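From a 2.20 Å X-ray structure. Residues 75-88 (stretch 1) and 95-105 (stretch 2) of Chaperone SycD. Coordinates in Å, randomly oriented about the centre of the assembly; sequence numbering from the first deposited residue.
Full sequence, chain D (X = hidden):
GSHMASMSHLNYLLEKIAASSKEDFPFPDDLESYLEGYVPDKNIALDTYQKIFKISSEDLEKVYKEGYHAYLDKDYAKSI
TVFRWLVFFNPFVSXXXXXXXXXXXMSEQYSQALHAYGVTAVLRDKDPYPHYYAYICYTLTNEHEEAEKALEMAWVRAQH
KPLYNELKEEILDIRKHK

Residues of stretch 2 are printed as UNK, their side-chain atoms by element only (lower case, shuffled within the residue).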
ATOM      1  N   ASP D  75       1.702 -10.451  26.382  1.00 56.33           N
ATOM      2  CA  ASP D  75       1.536  -9.358  25.434  1.00 54.72           C
ATOM      3  C   ASP D  75       0.694  -9.855  24.268  1.00 57.76           C
ATOM      4  O   ASP D  75       1.213 -10.174  23.197  1.00 52.15           O
ATOM      5  CB  ASP D  75       2.891  -8.840  24.947  1.00 54.32           C
ATOM      6  CG  ASP D  75       2.785  -7.506  24.232  1.00 66.31           C
ATOM      7  OD1 ASP D  75       1.650  -7.051  23.971  1.00 70.26           O
ATOM      8  OD2 ASP D  75       3.840  -6.909  23.927  1.00 74.24           O
ATOM      9  N   TYR D  76      -0.615  -9.917  24.490  1.00 61.23           N
ATOM     10  CA  TYR D  76      -1.536 -10.498  23.525  1.00 56.06           C
ATOM     11  C   TYR D  76      -1.691  -9.611  22.295  1.00 55.06           C
ATOM     12  O   TYR D  76      -1.824 -10.109  21.179  1.00 49.43           O
ATOM     13  CB  TYR D  76      -2.891 -10.746  24.186  1.00 46.86           C
ATOM     14  CG  TYR D  76      -2.785 -11.579  25.444  1.00 58.56           C
ATOM     15  CD1 TYR D  76      -2.249 -12.860  25.408  1.00 60.21           C
ATOM     16  CD2 TYR D  76      -3.205 -11.079  26.670  1.00 54.25           C
ATOM     17  CE1 TYR D  76      -2.142 -13.621  26.556  1.00 54.74           C
ATOM     18  CE2 TYR D  76      -3.103 -11.834  27.822  1.00 59.35           C
ATOM     19  CZ  TYR D  76      -2.571 -13.104  27.760  1.00 61.49           C
ATOM     20  OH  TYR D  76      -2.469 -13.857  28.906  1.00 64.80           O
ATOM     21  N   ALA D  77      -1.670  -8.299  22.510  1.00 56.79           N
ATOM     22  CA  ALA D  77      -1.773  -7.334  21.421  1.00 54.04           C
ATOM     23  C   ALA D  77      -0.668  -7.536  20.386  1.00 49.20           C
ATOM     24  O   ALA D  77      -0.919  -7.506  19.182  1.00 55.44           O
ATOM     25  CB  ALA D  77      -1.732  -5.915  21.969  1.00 51.37           C
ATOM     26  N   LYS D  78       0.555  -7.745  20.865  1.00 51.40           N
ATOM     27  CA  LYS D  78       1.697  -7.960  19.984  1.00 50.81           C
ATOM     28  C   LYS D  78       1.608  -9.307  19.275  1.00 52.01           C
ATOM     29  O   LYS D  78       1.951  -9.423  18.097  1.00 45.38           O
ATOM     30  CB  LYS D  78       3.006  -7.867  20.773  1.00 49.59           C
ATOM     31  CG  LYS D  78       4.253  -8.119  19.941  1.00 58.51           C
ATOM     32  CD  LYS D  78       5.515  -7.965  20.774  1.00 73.39           C
ATOM     33  CE  LYS D  78       6.762  -8.116  19.918  1.00 81.58           C
ATOM     34  NZ  LYS D  78       8.009  -7.993  20.723  1.00 86.71           N
ATOM     35  N   SER D  79       1.146 -10.324  19.996  1.00 47.58           N
ATOM     36  CA  SER D  79       1.011 -11.660  19.426  1.00 47.27           C
ATOM     37  C   SER D  79      -0.042 -11.679  18.322  1.00 43.88           C
ATOM     38  O   SER D  79       0.152 -12.310  17.284  1.00 41.01           O
ATOM     39  CB  SER D  79       0.660 -12.676  20.515  1.00 49.73           C
ATOM     40  OG  SER D  79      -0.675 -12.509  20.961  1.00 55.44           O
ATOM     41  N   ILE D  80      -1.148 -10.977  18.551  1.00 42.96           N
ATOM     42  CA  ILE D  80      -2.227 -10.893  17.572  1.00 44.02           C
ATOM     43  C   ILE D  80      -1.737 -10.263  16.270  1.00 50.25           C
ATOM     44  O   ILE D  80      -2.042 -10.753  15.181  1.00 47.21           O
ATOM     45  CB  ILE D  80      -3.421 -10.085  18.124  1.00 40.83           C
ATOM     46  CG1 ILE D  80      -4.135 -10.879  19.220  1.00 42.93           C
ATOM     47  CG2 ILE D  80      -4.403  -9.756  17.017  1.00 44.98           C
ATOM     48  CD1 ILE D  80      -5.147 -10.071  20.006  1.00 41.82           C
ATOM     49  N   THR D  81      -0.972  -9.183  16.392  1.00 48.60           N
ATOM     50  CA  THR D  81      -0.357  -8.532  15.241  1.00 40.59           C
ATOM     51  C   THR D  81       0.476  -9.514  14.417  1.00 42.11           C
ATOM     52  O   THR D  81       0.352  -9.579  13.194  1.00 41.54           O
ATOM     53  CB  THR D  81       0.542  -7.355  15.674  1.00 45.33           C
ATOM     54  OG1 THR D  81      -0.258  -6.334  16.283  1.00 54.13           O
ATOM     55  CG2 THR D  81       1.277  -6.773  14.475  1.00 38.76           C
ATOM     56  N   VAL D  82       1.316 -10.281  15.103  1.00 38.52           N
ATOM     57  CA  VAL D  82       2.222 -11.220  14.452  1.00 42.23           C
ATOM     58  C   VAL D  82       1.494 -12.369  13.754  1.00 42.95           C
ATOM     59  O   VAL D  82       1.783 -12.685  12.598  1.00 39.79           O
ATOM     60  CB  VAL D  82       3.222 -11.813  15.468  1.00 48.31           C
ATOM     61  CG1 VAL D  82       4.034 -12.932  14.834  1.00 38.72           C
ATOM     62  CG2 VAL D  82       4.134 -10.722  16.011  1.00 48.62           C
ATOM     63  N   PHE D  83       0.547 -12.986  14.454  1.00 39.58           N
ATOM     64  CA  PHE D  83      -0.165 -14.143  13.916  1.00 40.11           C
ATOM     65  C   PHE D  83      -1.024 -13.792  12.701  1.00 36.56           C
ATOM     66  O   PHE D  83      -1.171 -14.605  11.792  1.00 41.18           O
ATOM     67  CB  PHE D  83      -1.024 -14.800  15.002  1.00 39.67           C
ATOM     68  CG  PHE D  83      -0.222 -15.417  16.112  1.00 40.99           C
ATOM     69  CD1 PHE D  83       0.899 -16.180  15.827  1.00 41.19           C
ATOM     70  CD2 PHE D  83      -0.590 -15.245  17.436  1.00 42.05           C
ATOM     71  CE1 PHE D  83       1.645 -16.751  16.841  1.00 39.07           C
ATOM     72  CE2 PHE D  83       0.152 -15.814  18.455  1.00 41.19           C
ATOM     73  CZ  PHE D  83       1.271 -16.566  18.157  1.00 42.97           C
ATOM     74  N   ARG D  84      -1.591 -12.589  12.690  1.00 33.57           N
ATOM     75  CA  ARG D  84      -2.345 -12.125  11.528  1.00 33.49           C
ATOM     76  C   ARG D  84      -1.457 -12.036  10.289  1.00 41.75           C
ATOM     77  O   ARG D  84      -1.879 -12.396   9.191  1.00 44.60           O
ATOM     78  CB  ARG D  84      -3.003 -10.771  11.803  1.00 41.14           C
ATOM     79  CG  ARG D  84      -4.165 -10.830  12.783  1.00 46.67           C
ATOM     80  CD  ARG D  84      -5.116  -9.663  12.572  1.00 41.63           C
ATOM     81  NE  ARG D  84      -6.318  -9.780  13.392  1.00 42.54           N
ATOM     82  CZ  ARG D  84      -6.644  -8.940  14.369  1.00 47.63           C
ATOM     83  NH1 ARG D  84      -5.860  -7.908  14.648  1.00 47.64           N
ATOM     84  NH2 ARG D  84      -7.758  -9.129  15.063  1.00 52.02           N
ATOM     85  N   TRP D  85      -0.231 -11.549  10.469  1.00 35.24           N
ATOM     86  CA  TRP D  85       0.739 -11.497   9.379  1.00 32.24           C
ATOM     87  C   TRP D  85       1.073 -12.897   8.871  1.00 28.53           C
ATOM     88  O   TRP D  85       1.162 -13.126   7.665  1.00 43.90           O
ATOM     89  CB  TRP D  85       2.020 -10.783   9.823  1.00 32.74           C
ATOM     90  CG  TRP D  85       1.957  -9.290   9.690  1.00 35.07           C
ATOM     91  CD1 TRP D  85       1.926  -8.377  10.703  1.00 34.48           C
ATOM     92  CD2 TRP D  85       1.920  -8.539   8.470  1.00 36.16           C
ATOM     93  NE1 TRP D  85       1.873  -7.102  10.190  1.00 43.45           N
ATOM     94  CE2 TRP D  85       1.867  -7.175   8.821  1.00 37.40           C
ATOM     95  CE3 TRP D  85       1.926  -8.887   7.116  1.00 36.61           C
ATOM     96  CZ2 TRP D  85       1.819  -6.160   7.869  1.00 35.53           C
ATOM     97  CZ3 TRP D  85       1.879  -7.877   6.170  1.00 35.44           C
ATOM     98  CH2 TRP D  85       1.827  -6.531   6.552  1.00 41.73           C
ATOM     99  N   LEU D  86       1.267 -13.825   9.803  1.00 29.26           N
ATOM    100  CA  LEU D  86       1.562 -15.213   9.464  1.00 34.35           C
ATOM    101  C   LEU D  86       0.418 -15.838   8.677  1.00 33.22           C
ATOM    102  O   LEU D  86       0.636 -16.549   7.696  1.00 34.81           O
ATOM    103  CB  LEU D  86       1.832 -16.026  10.729  1.00 35.62           C
ATOM    104  CG  LEU D  86       3.201 -15.826  11.376  1.00 44.46           C
ATOM    105  CD1 LEU D  86       3.256 -16.549  12.706  1.00 33.04           C
ATOM    106  CD2 LEU D  86       4.303 -16.314  10.449  1.00 52.00           C
ATOM    107  N   VAL D  87      -0.804 -15.567   9.122  1.00 27.74           N
ATOM    108  CA  VAL D  87      -1.997 -16.065   8.455  1.00 39.74           C
ATOM    109  C   VAL D  87      -2.133 -15.430   7.072  1.00 33.12           C
ATOM    110  O   VAL D  87      -2.565 -16.076   6.117  1.00 33.91           O
ATOM    111  CB  VAL D  87      -3.260 -15.785   9.308  1.00 41.38           C
ATOM    112  CG1 VAL D  87      -4.502 -15.704   8.443  1.00 47.55           C
ATOM    113  CG2 VAL D  87      -3.416 -16.846  10.390  1.00 39.76           C
ATOM    114  N   PHE D  88      -1.723 -14.170   6.966  1.00 33.06           N
ATOM    115  CA  PHE D  88      -1.714 -13.466   5.688  1.00 30.41           C
ATOM    116  C   PHE D  88      -0.767 -14.134   4.696  1.00 31.58           C
ATOM    117  O   PHE D  88      -1.086 -14.273   3.515  1.00 35.42           O
ATOM    118  CB  PHE D  88      -1.323 -11.996   5.892  1.00 31.26           C
ATOM    119  CG  PHE D  88      -0.994 -11.268   4.617  1.00 35.78           C
ATOM    120  CD1 PHE D  88      -1.998 -10.702   3.850  1.00 34.52           C
ATOM    121  CD2 PHE D  88       0.321 -11.128   4.200  1.00 34.90           C
ATOM    122  CE1 PHE D  88      -1.700 -10.028   2.679  1.00 41.36           C
ATOM    123  CE2 PHE D  88       0.625 -10.455   3.031  1.00 42.08           C
ATOM    124  CZ  PHE D  88      -0.386  -9.903   2.271  1.00 41.58           C
ATOM    125  N   UNK D  95      -1.759 -24.074  13.035  1.00 33.95           N
ATOM    126  CA  UNK D  95      -1.260 -23.558  14.306  1.00 41.53           C
ATOM    127  C   UNK D  95      -1.178 -22.032  14.305  1.00 42.29           C
ATOM    128  O   UNK D  95      -1.163 -21.409  15.366  1.00 47.89           O
ATOM    129  c   UNK D  95       2.560 -24.321  14.266  1.00 44.82           C
ATOM    130  n   UNK D  95       5.029 -24.419  13.965  1.00 35.69           N
ATOM    131  c   UNK D  95       3.764 -23.765  13.526  1.00 40.32           C
ATOM    132  c   UNK D  95       0.103 -24.168  14.643  1.00 39.30           C
ATOM    133  c   UNK D  95       1.267 -23.655  13.818  1.00 42.77           C
ATOM    134  N   UNK D  96      -1.122 -21.432  13.119  1.00 37.78           N
ATOM    135  CA  UNK D  96      -1.145 -19.975  13.012  1.00 40.49           C
ATOM    136  C   UNK D  96      -2.507 -19.447  13.449  1.00 34.06           C
ATOM    137  O   UNK D  96      -2.599 -18.526  14.259  1.00 37.84           O
ATOM    138  c   UNK D  96      -0.843 -19.511  11.583  1.00 29.88           C
ATOM    139  c   UNK D  96       1.528 -20.238  12.024  1.00 31.48           C
ATOM    140  c   UNK D  96       0.958 -19.483   9.835  1.00 31.28           C
ATOM    141  c   UNK D  96       3.195 -20.189  10.307  1.00 32.33           C
ATOM    142  c   UNK D  96       0.575 -19.754  11.141  1.00 34.47           C
ATOM    143  c   UNK D  96       2.829 -20.459  11.611  1.00 30.38           C
ATOM    144  c   UNK D  96       2.258 -19.701   9.417  1.00 30.43           C
ATOM    145  N   UNK D  97      -3.561 -20.046  12.905  1.00 35.80           N
ATOM    146  CA  UNK D  97      -4.930 -19.697  13.270  1.00 37.87           C
ATOM    147  C   UNK D  97      -5.236 -20.014  14.731  1.00 43.81           C
ATOM    148  O   UNK D  97      -5.952 -19.268  15.400  1.00 46.18           O
ATOM    149  c   UNK D  97      -7.355 -17.542   8.532  1.00 42.77           C
ATOM    150  n   UNK D  97      -5.860 -19.538   8.785  1.00 39.56           N
ATOM    151  c   UNK D  97      -6.061 -19.860  10.997  1.00 35.86           C
ATOM    152  c   UNK D  97      -5.480 -20.317   9.851  1.00 35.20           C
ATOM    153  c   UNK D  97      -6.862 -18.734  10.621  1.00 45.42           C
ATOM    154  c   UNK D  97      -7.690 -17.854  11.324  1.00 49.60           C
ATOM    155  c   UNK D  97      -5.921 -20.437  12.370  1.00 38.48           C
ATOM    156  c   UNK D  97      -8.155 -16.695   9.248  1.00 48.58           C
ATOM    157  c   UNK D  97      -8.328 -16.844  10.629  1.00 50.72           C
ATOM    158  c   UNK D  97      -6.708 -18.558   9.232  1.00 43.68           C
ATOM    159  N   UNK D  98      -4.696 -21.126  15.220  1.00 41.45           N
ATOM    160  CA  UNK D  98      -4.974 -21.579  16.578  1.00 34.67           C
ATOM    161  C   UNK D  98      -4.367 -20.618  17.593  1.00 38.69           C
ATOM    162  O   UNK D  98      -5.014 -20.235  18.568  1.00 43.69           O
ATOM    163  c   UNK D  98      -4.824 -25.084  18.131  1.00 56.32           C
ATOM    164  c   UNK D  98      -5.180 -23.777  17.844  1.00 46.12           C
ATOM    165  c   UNK D  98      -4.434 -22.994  16.798  1.00 33.06           C
ATOM    166  c   UNK D  98      -6.920 -23.927  19.502  1.00 51.24           C
ATOM    167  c   UNK D  98      -5.506 -25.809  19.092  1.00 52.14           C
ATOM    168  c   UNK D  98      -6.554 -25.230  19.777  1.00 49.33           C
ATOM    169  c   UNK D  98      -6.234 -23.207  18.541  1.00 44.21           C
ATOM    170  N   UNK D  99      -3.118 -20.232  17.356  1.00 32.08           N
ATOM    171  CA  UNK D  99      -2.433 -19.285  18.224  1.00 41.44           C
ATOM    172  C   UNK D  99      -3.060 -17.899  18.125  1.00 40.75           C
ATOM    173  O   UNK D  99      -3.081 -17.147  19.100  1.00 45.89           O
ATOM    174  o   UNK D  99      -0.307 -20.458  18.152  1.00 40.68           O
ATOM    175  c   UNK D  99      -0.945 -19.223  17.876  1.00 45.12           C
ATOM    176  N   UNK D 100      -3.568 -17.562  16.942  1.00 44.14           N
ATOM    177  CA  UNK D 100      -4.287 -16.308  16.752  1.00 40.95           C
ATOM    178  C   UNK D 100      -5.579 -16.331  17.561  1.00 47.30           C
ATOM    179  O   UNK D 100      -5.937 -15.347  18.209  1.00 49.11           O
ATOM    180  c   UNK D 100      -5.683 -14.747  13.432  1.00 39.59           C
ATOM    181  c   UNK D 100      -4.949 -13.591  15.532  1.00 39.18           C
ATOM    182  c   UNK D 100      -4.586 -16.069  15.269  1.00 34.50           C
ATOM    183  c   UNK D 100      -5.495 -14.883  14.936  1.00 40.07           C
ATOM    184  N   UNK D 101      -6.272 -17.465  17.516  1.00 40.98           N
ATOM    185  CA  UNK D 101      -7.503 -17.646  18.261  1.00 48.66           C
ATOM    186  C   UNK D 101      -7.296 -17.555  19.759  1.00 46.08           C
ATOM    187  O   UNK D 101      -8.077 -16.917  20.465  1.00 45.56           O
ATOM    188  N   UNK D 102      -6.240 -18.203  20.244  1.00 40.61           N
ATOM    189  CA  UNK D 102      -5.906 -18.191  21.664  1.00 46.92           C
ATOM    190  C   UNK D 102      -5.583 -16.783  22.153  1.00 53.07           C
ATOM    191  O   UNK D 102      -5.979 -16.393  23.251  1.00 47.22           O
ATOM    192  c   UNK D 102      -4.740 -19.129  21.938  1.00 38.06           C
ATOM    193  N   UNK D 103      -4.862 -16.027  21.331  1.00 58.53           N
ATOM    194  CA  UNK D 103      -4.488 -14.659  21.673  1.00 50.50           C
ATOM    195  C   UNK D 103      -5.711 -13.750  21.744  1.00 49.29           C
ATOM    196  O   UNK D 103      -5.838 -12.936  22.660  1.00 53.50           O
ATOM    197  c   UNK D 103      -3.483 -14.113  20.658  1.00 51.87           C
ATOM    198  o   UNK D 103      -2.249 -14.805  20.740  1.00 59.61           O
ATOM    199  N   UNK D 104      -6.607 -13.895  20.773  1.00 47.31           N
ATOM    200  CA  UNK D 104      -7.868 -13.161  20.773  1.00 47.45           C
ATOM    201  C   UNK D 104      -8.733 -13.578  21.957  1.00 53.64           C
ATOM    202  O   UNK D 104      -9.419 -12.752  22.561  1.00 53.74           O
ATOM    203  c   UNK D 104      -7.977 -12.817  18.193  1.00 44.13           C
ATOM    204  c   UNK D 104      -8.622 -13.383  19.460  1.00 41.44           C
ATOM    205  c   UNK D 104      -8.097 -11.300  18.158  1.00 52.11           C
ATOM    206  c   UNK D 104      -8.600 -13.436  16.950  1.00 40.91           C
ATOM    207  N   UNK D 105      -8.701 -14.869  22.275  1.00 49.25           N
ATOM    208  CA  UNK D 105      -9.426 -15.416  23.418  1.00 48.74           C
ATOM    209  C   UNK D 105      -8.972 -14.742  24.712  1.00 52.71           C
ATOM    210  O   UNK D 105      -9.794 -14.272  25.500  1.00 53.62           O
ATOM    211  n   UNK D 105     -11.346 -18.221  26.206  1.00 61.92           N
ATOM    212  c   UNK D 105     -10.702 -17.156  25.625  1.00 60.44           C
ATOM    213  n   UNK D 105     -10.356 -18.970  24.461  1.00 54.69           N
ATOM    214  c   UNK D 105     -11.122 -19.303  25.483  1.00 57.56           C
ATOM    215  c   UNK D 105     -10.072 -17.622  24.520  1.00 58.47           C
ATOM    216  c   UNK D 105      -9.221 -16.935  23.495  1.00 52.66           C
TER

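Position 95 carries four carbons in a row ending in a nitrogen. The chain stays clear of stretch 1, and its nitrogen is hydrogen-bonded elsewhere in the structure: Lys-95.

Position 96 has one carbon and then a ring of six carbons, with no heteroatom. Leu-86 CB lies over the face of that ring, 3.9 Å from its centroid. This is Phe-96, and its CB also packs on Val-87 CG2 at 3.9 Å.

At position 97 one carbon leads to fused five- and six-membered rings holding eight carbons and a nitrogen. The CA-to-CB bond points away, yet the rings return: Val-87 CG2 sits 3.8 Å above the centroid of the five-membered ring, almost on its normal. This can only be Trp-97, and Val-87 CG1 comes within 3.4 Å of Trp-97 CZ2.

Position 98 again shows one carbon and a six-carbon ring, but out of reach of stretch 1: Phe-98.

Position 99 has one carbon and one oxygen. The carbon lies over the face of the Phe-83 ring, 3.6 Å from CB to the centroid. The oxygen beyond that carbon makes it Ser-99.

Position 100 has four carbons, forked at the second. Its side chain enters a hole formed by Ile-80, Phe-83, Arg-84 and Val-87, with its CB 3.8 Å from Phe-83 CB. The fork one carbon beyond CB makes it Leu-100.

Position 101 has no side-chain atoms, and a CB here would point away from stretch 1: Gly-101. Position 102 has a single carbon, its CB 6.9 Å from Phe-83 CE2, hence Ala-102.

Position 103 is one carbon and one oxygen, pointing into a pocket of Tyr-76, Ser-79, Ile-80 and Phe-83. This is Ser-103. Its OG donates to Ser-99 O (3.0 Å) and lies 2.8 Å from Ser-79 OG, while Ser-79 OG donates to Tyr-76 O (2.7 Å); each hydroxyl thus has a partner on its own helix.

Position 104 has four carbons forked at the second, and a terminal carbon meets Ile-80 CD1. This is Leu-104, whose CD2 lies 3.7 Å from Ile-80 CD1. Position 105 ends in a five-membered ring of three carbons and two nitrogens, out of reach: His-105.

The rule is interlocking knobs and holes between two nearly antiparallel helices, whose axes run at 153° and approach to 9.0 Å; the CA atoms of Tyr-76 and Ser-103 lie 5.4 Å apart and those of Phe-83 and Leu-100 5.5 Å apart. Phe-83 fills a hole among Phe-96, Ser-99, Leu-100 and Ser-103, and Leu-100 and Ser-103 reciprocate as knobs. Toward the other end, Leu-86 and Val-87 pack against aromatic faces.

Stretch 2, residues 95-105: KFWFSLGASLH
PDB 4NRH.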